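Rhodopsin (Todarodes pacificus, PDB 3AYN) senses dim light for vision, using photoisomerisation of its covalently bound retinal to switch on G-protein signalling to phospholipase C. Local coordinates at the palmitic acid site. Numbering follows the deposited sequence.

The palmitic acid site. Residues 106, 109, 113, 117, 171. With PLM (palmitic acid), chain B.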
# COMPACT_ATOMS: atom_id res chain seq x y z
N ALA A 106 -9.77 -23.52 5.98
CA ALA A 106 -8.53 -23.39 5.22
C ALA A 106 -8.54 -22.13 4.35
O ALA A 106 -7.54 -21.42 4.27
CB ALA A 106 -8.32 -24.63 4.35
N LYS A 109 -8.15 -19.02 6.60
CA LYS A 109 -6.76 -18.80 6.99
C LYS A 109 -5.99 -18.18 5.83
O LYS A 109 -5.28 -17.18 6.01
CB LYS A 109 -6.13 -20.13 7.42
CG LYS A 109 -6.92 -20.85 8.50
CD LYS A 109 -6.16 -22.05 9.03
CE LYS A 109 -6.94 -22.80 10.10
NZ LYS A 109 -6.16 -23.94 10.67
N PHE A 113 -4.38 -14.53 6.07
CA PHE A 113 -2.93 -14.54 5.90
C PHE A 113 -2.47 -13.72 4.68
O PHE A 113 -1.44 -13.05 4.72
CB PHE A 113 -2.47 -15.99 5.79
CG PHE A 113 -1.01 -16.15 5.53
CD1 PHE A 113 -0.07 -15.57 6.36
CD2 PHE A 113 -0.57 -16.91 4.44
CE1 PHE A 113 1.29 -15.76 6.14
CE2 PHE A 113 0.79 -17.11 4.21
CZ PHE A 113 1.72 -16.53 5.06
N ILE A 117 -0.28 -10.44 4.90
CA ILE A 117 0.99 -10.56 4.19
C ILE A 117 1.22 -9.43 3.19
O ILE A 117 2.34 -8.93 3.06
CB ILE A 117 1.08 -11.94 3.45
CG1 ILE A 117 2.51 -12.19 2.98
CG2 ILE A 117 0.17 -11.95 2.25
CD1 ILE A 117 2.75 -13.62 2.52
N ILE A 171 -0.59 -18.80 11.30
CA ILE A 171 -0.60 -20.03 10.52
C ILE A 171 -0.04 -21.17 11.35
O ILE A 171 -0.40 -22.33 11.15
CB ILE A 171 0.23 -19.90 9.23
CG1 ILE A 171 -0.44 -18.91 8.28
CG2 ILE A 171 0.38 -21.27 8.57
CD1 ILE A 171 -1.85 -19.30 7.89
C1 PLM B . -6.95 -27.28 7.28
O2 PLM B . -7.69 -27.23 8.24
C2 PLM B . -5.50 -26.85 7.45
C3 PLM B . -5.29 -25.34 7.31
C4 PLM B . -4.45 -25.02 6.08
C5 PLM B . -3.83 -23.66 6.19
C6 PLM B . -3.02 -23.37 4.96
C7 PLM B . -2.15 -22.16 5.18
C8 PLM B . -1.30 -21.81 3.94
C9 PLM B . 0.04 -22.56 3.91
CA PLM B . 1.22 -21.68 4.25
CB PLM B . 2.14 -21.53 3.06
CC PLM B . 2.99 -20.28 3.19
CD PLM B . 3.91 -20.09 2.01
CE PLM B . 4.16 -18.61 1.78
CF PLM B . 3.83 -18.18 0.35
CG PLM B . 4.08 -16.68 0.13
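The palmitic acid lies along the outer surface of helix 104-138, the third transmembrane helix, with its head towards the extracellular side. The contacts are apolar, and polar atoms on the two sides do not come within bonding reach; the amine NZ of Lys109 nears the chain at PLM C3 (3.7 Å). Lys109 lies alongside the head-proximal part of the chain, its methylene CD 3.8 Å from PLM C3 and also near C5. From the same helix, the methyl CB of Ala106 approaches PLM C1, the carbonyl carbon at the head, at 4.2 Å. Further along, Ile171 of the 3-10 helix 169-172 points the tip of its longer branch, CD1, at PLM C7 (4.0 Å). Phe113 meets the tail with its rim, CE2 lying 4.0 Å from PLM CC, and Ile117 reaches the terminal methyl CG tip to tip through CD1.

The torsions of these side chains set their reach. Lys109 has CG anti to its carbonyl carbon (chi1 -54°) and is extended beyond, which carries the amine towards the head. An alanine here would probably lose the packing of CD, CE and NZ along C3 to C5, loosening the hold on the head-proximal chain. Phe113 has CG anti to its backbone N (chi1 176°), and Ile171 CG1 sits 3.8 Å above one ring face, towards the rim, which is likely to limit how the ring turns.

The structure alone does not show whether this is a membrane lipid, a purification carry-over or a palmitoyl group from a packing neighbour. With more than half its surface not buried by protein, the acyl chain probably shields an apolar, membrane-facing stretch of the third transmembrane helix.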